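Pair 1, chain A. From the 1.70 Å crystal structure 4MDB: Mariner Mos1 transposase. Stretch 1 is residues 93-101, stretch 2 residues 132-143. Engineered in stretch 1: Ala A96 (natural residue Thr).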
# COMPACT_ATOMS: atom_id res chain seq x y z
N THR A 93 6.96 -3.25 -16.05
CA THR A 93 7.08 -2.35 -14.94
C THR A 93 5.80 -1.49 -14.94
O THR A 93 5.08 -1.45 -15.92
CB THR A 93 8.35 -1.48 -15.19
OG1 THR A 93 8.90 -1.02 -13.96
CG2 THR A 93 8.07 -0.33 -16.16
N VAL A 94 5.51 -0.86 -13.81
CA VAL A 94 4.47 0.19 -13.73
C VAL A 94 4.95 1.58 -14.17
O VAL A 94 5.82 2.18 -13.55
CB VAL A 94 4.00 0.33 -12.27
CG1 VAL A 94 3.01 1.48 -12.13
CG2 VAL A 94 3.39 -1.01 -11.85
N ASN A 95 4.35 2.09 -15.22
CA ASN A 95 4.59 3.46 -15.66
C ASN A 95 3.34 4.31 -15.38
O ASN A 95 2.31 3.78 -14.90
CB ASN A 95 4.94 3.49 -17.15
CG ASN A 95 3.87 2.86 -18.04
OD1 ASN A 95 2.72 2.73 -17.67
ND2 ASN A 95 4.27 2.50 -19.26
N ALA A 96 3.42 5.58 -15.76
CA ALA A 96 2.31 6.52 -15.54
C ALA A 96 0.93 6.01 -16.08
O ALA A 96 -0.11 6.04 -15.35
CB ALA A 96 2.70 7.90 -16.08
N ALA A 97 0.89 5.49 -17.32
CA ALA A 97 -0.36 5.08 -17.94
C ALA A 97 -0.95 3.84 -17.30
O ALA A 97 -2.17 3.69 -17.15
CB ALA A 97 -0.18 4.85 -19.46
N ARG A 98 -0.05 2.93 -16.93
CA ARG A 98 -0.46 1.71 -16.27
C ARG A 98 -1.01 2.01 -14.90
O ARG A 98 -2.01 1.40 -14.52
CB ARG A 98 0.66 0.72 -16.12
CG ARG A 98 0.08 -0.62 -15.61
CD ARG A 98 1.13 -1.71 -15.60
NE ARG A 98 1.70 -1.87 -16.93
CZ ARG A 98 1.18 -2.63 -17.88
NH1 ARG A 98 0.08 -3.38 -17.65
NH2 ARG A 98 1.79 -2.68 -19.06
N TYR A 99 -0.38 2.93 -14.19
CA TYR A 99 -0.84 3.21 -12.80
C TYR A 99 -2.24 3.88 -12.87
O TYR A 99 -3.10 3.58 -12.02
CB TYR A 99 0.12 4.08 -12.00
CG TYR A 99 -0.13 4.02 -10.53
CD1 TYR A 99 -0.01 2.90 -9.85
CD2 TYR A 99 -0.46 5.17 -9.83
CE1 TYR A 99 -0.24 2.87 -8.46
CE2 TYR A 99 -0.71 5.13 -8.46
CZ TYR A 99 -0.55 3.97 -7.80
OH TYR A 99 -0.73 3.90 -6.40
N GLN A 100 -2.43 4.77 -13.84
CA GLN A 100 -3.71 5.45 -14.00
C GLN A 100 -4.80 4.44 -14.23
O GLN A 100 -5.84 4.48 -13.58
CB GLN A 100 -3.60 6.43 -15.18
CG GLN A 100 -4.84 7.10 -15.69
CD GLN A 100 -4.41 8.25 -16.59
OE1 GLN A 100 -3.65 8.07 -17.55
NE2 GLN A 100 -4.79 9.43 -16.22
N GLN A 101 -4.55 3.47 -15.11
CA GLN A 101 -5.51 2.42 -15.38
C GLN A 101 -5.77 1.49 -14.17
O GLN A 101 -6.89 1.07 -13.92
CB GLN A 101 -5.09 1.61 -16.61
CG GLN A 101 -6.22 0.80 -17.15
CD GLN A 101 -7.48 1.69 -17.42
OE1 GLN A 101 -7.41 2.76 -18.06
NE2 GLN A 101 -8.60 1.27 -16.87
N PRO A 132 7.64 7.66 -8.71
CA PRO A 132 7.27 8.68 -9.74
C PRO A 132 5.96 8.43 -10.48
O PRO A 132 5.21 9.40 -10.67
CB PRO A 132 8.47 8.65 -10.72
CG PRO A 132 9.59 8.25 -9.83
CD PRO A 132 9.05 7.26 -8.78
N SER A 133 5.63 7.20 -10.85
CA SER A 133 4.33 6.94 -11.52
C SER A 133 3.15 7.23 -10.62
O SER A 133 2.03 7.51 -11.13
CB SER A 133 4.19 5.53 -12.05
OG SER A 133 4.25 4.55 -11.04
N HIS A 134 3.40 7.24 -9.33
CA HIS A 134 2.34 7.58 -8.32
C HIS A 134 2.06 9.09 -8.25
O HIS A 134 1.04 9.50 -7.70
CB HIS A 134 2.74 7.10 -6.94
CG HIS A 134 2.83 5.61 -6.79
ND1 HIS A 134 2.98 5.00 -5.57
CD2 HIS A 134 2.74 4.62 -7.69
CE1 HIS A 134 2.98 3.70 -5.72
NE2 HIS A 134 2.88 3.45 -7.01
N THR A 135 2.96 9.92 -8.75
CA THR A 135 2.75 11.39 -8.58
C THR A 135 2.79 12.08 -9.93
O THR A 135 2.76 13.32 -9.96
CB THR A 135 3.83 12.06 -7.70
OG1 THR A 135 5.09 11.91 -8.35
CG2 THR A 135 3.91 11.40 -6.29
N ALA A 136 2.83 11.31 -11.03
CA ALA A 136 2.83 11.92 -12.39
C ALA A 136 1.56 12.70 -12.65
O ALA A 136 0.55 12.43 -12.04
CB ALA A 136 2.96 10.88 -13.48
N ARG A 137 1.58 13.58 -13.65
CA ARG A 137 0.46 14.56 -13.81
C ARG A 137 -0.87 13.89 -14.04
O ARG A 137 -1.87 14.29 -13.44
CB ARG A 137 0.74 15.57 -14.97
CG ARG A 137 -0.30 16.71 -15.14
CD ARG A 137 -0.44 17.23 -16.60
NE ARG A 137 -1.30 16.34 -17.39
CZ ARG A 137 -0.90 15.40 -18.26
NH1 ARG A 137 0.38 15.22 -18.54
NH2 ARG A 137 -1.80 14.64 -18.86
N ALA A 138 -0.89 12.92 -14.93
CA ALA A 138 -2.10 12.19 -15.28
C ALA A 138 -2.66 11.40 -14.11
O ALA A 138 -3.86 11.27 -13.99
CB ALA A 138 -1.87 11.26 -16.45
N VAL A 139 -1.78 10.85 -13.27
CA VAL A 139 -2.23 10.10 -12.11
C VAL A 139 -2.79 11.06 -11.08
O VAL A 139 -3.81 10.75 -10.39
CB VAL A 139 -1.05 9.29 -11.52
CG1 VAL A 139 -1.37 8.81 -10.10
CG2 VAL A 139 -0.77 8.10 -12.40
N ARG A 140 -2.14 12.22 -10.92
CA ARG A 140 -2.60 13.21 -9.92
C ARG A 140 -4.01 13.66 -10.34
O ARG A 140 -4.90 13.74 -9.51
CB ARG A 140 -1.65 14.40 -9.76
CG ARG A 140 -0.40 14.05 -8.97
CD ARG A 140 0.38 15.32 -8.69
NE ARG A 140 1.68 15.08 -8.10
CZ ARG A 140 2.09 15.58 -6.93
NH1 ARG A 140 1.27 16.34 -6.20
NH2 ARG A 140 3.31 15.31 -6.49
N ASP A 141 -4.18 13.82 -11.63
CA ASP A 141 -5.53 14.20 -12.20
C ASP A 141 -6.57 13.13 -11.90
O ASP A 141 -7.71 13.39 -11.45
CB ASP A 141 -5.42 14.41 -13.72
CG ASP A 141 -4.70 15.72 -14.09
OD1 ASP A 141 -4.30 16.46 -13.15
OD2 ASP A 141 -4.51 16.01 -15.31
N THR A 142 -6.20 11.90 -12.14
CA THR A 142 -7.10 10.79 -11.94
C THR A 142 -7.52 10.69 -10.44
O THR A 142 -8.69 10.41 -10.09
CB THR A 142 -6.48 9.47 -12.45
OG1 THR A 142 -6.40 9.54 -13.89
CG2 THR A 142 -7.23 8.26 -12.01
N LEU A 143 -6.57 10.92 -9.51
CA LEU A 143 -6.86 10.84 -8.11
C LEU A 143 -7.80 11.98 -7.70
O LEU A 143 -8.61 11.76 -6.82
CB LEU A 143 -5.58 10.85 -7.24
CG LEU A 143 -4.87 9.52 -7.25
CD1 LEU A 143 -3.41 9.75 -6.74
CD2 LEU A 143 -5.57 8.39 -6.43

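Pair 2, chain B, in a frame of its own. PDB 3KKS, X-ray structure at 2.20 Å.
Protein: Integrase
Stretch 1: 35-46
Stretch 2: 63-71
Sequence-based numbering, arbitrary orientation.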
# COMPACT_ATOMS: atom_id res chain seq x y z
N GLU B 35 -12.57 6.95 8.37
CA GLU B 35 -12.15 8.34 8.41
C GLU B 35 -10.64 8.41 8.52
O GLU B 35 -10.00 7.45 8.99
CB GLU B 35 -12.81 9.04 9.60
CG GLU B 35 -12.70 8.27 10.91
CD GLU B 35 -13.32 9.00 12.09
OE1 GLU B 35 -13.36 8.42 13.20
OE2 GLU B 35 -13.77 10.16 11.92
N GLU B 36 -10.05 9.52 8.08
CA GLU B 36 -8.60 9.70 8.12
C GLU B 36 -8.09 10.04 9.51
O GLU B 36 -7.89 11.22 9.83
CB GLU B 36 -8.17 10.80 7.16
CG GLU B 36 -7.98 10.34 5.72
CD GLU B 36 -7.51 11.46 4.83
OE1 GLU B 36 -8.35 12.33 4.48
OE2 GLU B 36 -6.31 11.48 4.48
N THR B 37 -7.88 9.02 10.33
CA THR B 37 -7.38 9.22 11.69
C THR B 37 -6.14 8.37 11.91
O THR B 37 -5.82 7.49 11.11
CB THR B 37 -8.43 8.81 12.74
OG1 THR B 37 -8.94 7.51 12.43
CG2 THR B 37 -9.58 9.81 12.77
N ALA B 38 -5.46 8.64 13.01
CA ALA B 38 -4.26 7.89 13.35
C ALA B 38 -4.65 6.49 13.77
O ALA B 38 -3.90 5.54 13.58
CB ALA B 38 -3.52 8.59 14.48
N LEU B 39 -5.85 6.36 14.35
CA LEU B 39 -6.35 5.08 14.80
C LEU B 39 -6.58 4.14 13.62
O LEU B 39 -6.16 2.99 13.65
CB LEU B 39 -7.65 5.28 15.60
CG LEU B 39 -8.38 4.07 16.21
CD1 LEU B 39 -9.28 3.44 15.17
CD2 LEU B 39 -7.40 3.07 16.75
N GLN B 40 -7.23 4.64 12.58
CA GLN B 40 -7.47 3.82 11.40
C GLN B 40 -6.13 3.46 10.78
O GLN B 40 -5.88 2.29 10.47
CB GLN B 40 -8.34 4.56 10.39
CG GLN B 40 -9.73 4.86 10.90
CD GLN B 40 -10.39 3.65 11.51
OE1 GLN B 40 -10.33 2.55 10.96
NE2 GLN B 40 -11.03 3.85 12.66
N VAL B 41 -5.26 4.45 10.61
CA VAL B 41 -3.95 4.19 10.03
C VAL B 41 -3.21 3.09 10.80
O VAL B 41 -2.59 2.22 10.19
CB VAL B 41 -3.09 5.46 10.00
CG1 VAL B 41 -1.64 5.11 9.63
CG2 VAL B 41 -3.66 6.43 8.96
N ALA B 42 -3.28 3.13 12.13
CA ALA B 42 -2.62 2.12 12.96
C ALA B 42 -3.19 0.74 12.67
O ALA B 42 -2.46 -0.24 12.59
CB ALA B 42 -2.80 2.46 14.42
N LEU B 43 -4.51 0.66 12.52
CA LEU B 43 -5.17 -0.61 12.22
C LEU B 43 -4.64 -1.13 10.87
O LEU B 43 -4.33 -2.31 10.73
CB LEU B 43 -6.68 -0.39 12.16
CG LEU B 43 -7.54 -0.90 13.32
CD1 LEU B 43 -6.74 -0.96 14.59
CD2 LEU B 43 -8.76 -0.00 13.48
N CYS B 44 -4.52 -0.23 9.90
CA CYS B 44 -4.01 -0.58 8.58
C CYS B 44 -2.58 -1.12 8.64
O CYS B 44 -2.26 -2.11 7.98
CB CYS B 44 -4.07 0.62 7.64
SG CYS B 44 -5.74 1.02 7.07
N ILE B 45 -1.73 -0.46 9.42
CA ILE B 45 -0.34 -0.90 9.56
C ILE B 45 -0.27 -2.28 10.21
O ILE B 45 0.52 -3.12 9.81
CB ILE B 45 0.49 0.09 10.41
CG1 ILE B 45 0.60 1.44 9.69
CG2 ILE B 45 1.89 -0.47 10.66
CD1 ILE B 45 1.34 2.50 10.50
N LEU B 46 -1.09 -2.50 11.23
CA LEU B 46 -1.12 -3.80 11.91
C LEU B 46 -1.53 -4.91 10.95
O LEU B 46 -0.99 -6.01 11.01
CB LEU B 46 -2.05 -3.75 13.13
CG LEU B 46 -1.43 -3.05 14.35
CD1 LEU B 46 -2.48 -2.79 15.40
CD2 LEU B 46 -0.32 -3.92 14.93
N PRO B 63 -0.93 14.50 9.39
CA PRO B 63 -1.15 14.33 10.83
C PRO B 63 -1.43 12.89 11.24
O PRO B 63 -0.93 12.43 12.26
CB PRO B 63 -2.35 15.23 11.09
CG PRO B 63 -2.17 16.32 10.11
CD PRO B 63 -1.77 15.58 8.85
N CYS B 64 -2.22 12.18 10.44
CA CYS B 64 -2.56 10.81 10.77
C CYS B 64 -1.39 9.85 10.55
O CYS B 64 -1.50 8.66 10.84
CB CYS B 64 -3.78 10.35 9.97
SG CYS B 64 -3.54 10.34 8.19
N PHE B 65 -0.28 10.36 10.03
CA PHE B 65 0.90 9.54 9.80
C PHE B 65 2.02 9.90 10.77
O PHE B 65 2.98 9.13 10.92
CB PHE B 65 1.43 9.71 8.36
CG PHE B 65 0.50 9.18 7.29
CD1 PHE B 65 -0.10 7.94 7.42
CD2 PHE B 65 0.24 9.93 6.14
CE1 PHE B 65 -0.95 7.44 6.42
CE2 PHE B 65 -0.60 9.45 5.14
CZ PHE B 65 -1.20 8.20 5.28
N THR B 66 1.92 11.06 11.42
CA THR B 66 2.97 11.51 12.34
C THR B 66 2.63 11.49 13.83
O THR B 66 3.46 11.86 14.66
CB THR B 66 3.46 12.94 11.99
OG1 THR B 66 2.34 13.84 11.98
CG2 THR B 66 4.13 12.96 10.63
N ALA B 67 1.42 11.05 14.18
CA ALA B 67 1.00 11.00 15.58
C ALA B 67 1.92 10.07 16.37
O ALA B 67 2.51 9.15 15.80
CB ALA B 67 -0.43 10.51 15.67
N HIS B 68 2.05 10.33 17.68
CA HIS B 68 2.89 9.50 18.54
C HIS B 68 2.38 8.06 18.46
O HIS B 68 3.13 7.10 18.61
CB HIS B 68 2.83 9.98 19.99
CG HIS B 68 3.69 11.18 20.26
ND1 HIS B 68 3.44 12.07 21.29
CD2 HIS B 68 4.80 11.64 19.63
CE1 HIS B 68 4.36 13.01 21.28
NE2 HIS B 68 5.20 12.78 20.29
N ARG B 69 1.08 7.95 18.22
CA ARG B 69 0.43 6.65 18.08
C ARG B 69 1.16 5.84 17.00
O ARG B 69 1.56 4.70 17.23
CB ARG B 69 -1.04 6.88 17.68
CG ARG B 69 -1.69 5.74 16.90
CD ARG B 69 -2.45 4.78 17.79
NE ARG B 69 -3.68 5.37 18.30
CZ ARG B 69 -4.59 4.71 19.00
NH1 ARG B 69 -4.42 3.42 19.28
NH2 ARG B 69 -5.68 5.33 19.43
N ILE B 70 1.36 6.45 15.84
CA ILE B 70 2.02 5.80 14.72
C ILE B 70 3.51 5.63 14.93
O ILE B 70 4.09 4.60 14.58
CB ILE B 70 1.78 6.58 13.41
CG1 ILE B 70 0.27 6.76 13.20
CG2 ILE B 70 2.42 5.86 12.23
CD1 ILE B 70 -0.53 5.48 13.39
N GLU B 71 4.13 6.66 15.51
CA GLU B 71 5.56 6.63 15.78
C GLU B 71 5.90 5.53 16.78
O GLU B 71 6.85 4.78 16.59
CB GLU B 71 6.02 7.98 16.34
CG GLU B 71 6.92 8.77 15.38
CD GLU B 71 6.27 10.06 14.89
OE1 GLU B 71 5.78 10.83 15.74
OE2 GLU B 71 6.27 10.29 13.66

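In both pairs a helix begins beside a short turn that leads into a second helix, and fourteen central residues superpose with an RMSD of 0.7 Å. In pair 1 the two helix axes run nearly parallel, 12° apart, with a closest approach of 8.9 Å. The backbones come near each other where the first helix starts: the CA atoms of Ala A96 and Ser A133 are 4.5 Å apart, and those of the matching Ala B38 and Cys B64 are 4.3 Å apart.

The first helix is capped alike in both. Asn A95 and Thr B37 match, and each has a short side chain that can turn back to a free amide: Arg A98 N donates to Asn A95 OD1 at 2.9 Å, while Gln B40 N makes a weak bond to Thr B37 OG1 at 3.3 Å.

Alanines meet at this point in both structures: the CB of Ala A96, an engineered residue (Thr in the natural sequence), lies 4.0 Å from Ala A136 CB, and Ala B38 CB lies 3.8 Å from Ala B67 CB. Ser A133 and Cys B64, both at chi1 p, also match. Their compact side chains pack against the start of the first helix, with Ser A133 CB 3.6 Å from Asn A95 C and Cys B64 CB 3.6 Å from Thr B37 C.

One turn further on, the solutions diverge. The flat ring of Tyr A99 forms an offset stack with His A134, centroids 4.2 Å apart and planes at 18°, while Val A139 CG1 meets the ring edge 3.8 Å from Tyr A99 CD2. Val B41 replaces the tyrosine and Phe B65 the histidine; the branched aliphatic side chain reaches the aromatic ring with Val B41 CG2 3.8 Å from Phe B65 CE1. Ile B70, in the place of Val A139, carries an extra carbon, CD1, which lies 3.9 Å from Val B41 CG1. Its side chain is a knob among the apolar side chains of Ala B38, Val B41, Ala B42 and Ile B45, and Ile B70 CD1 also touches the backbone, 3.4 Å from Ala B38 O.

In pair 1, Gln A100 is long enough to span the gap, and its NE2 donates a hydrogen bond to Thr A142 OG1 at 2.8 Å. The matching Ala B42 is short, and its CB packs 3.9 Å from Ile B70 CD1 and 4.1 Å from Arg B69 CD. Arg B69, matching the small Ala A138, reaches across the first helix, so that Leu B39 CD2 lies over one face of its guanidinium, 3.9 Å from Arg B69 NH2.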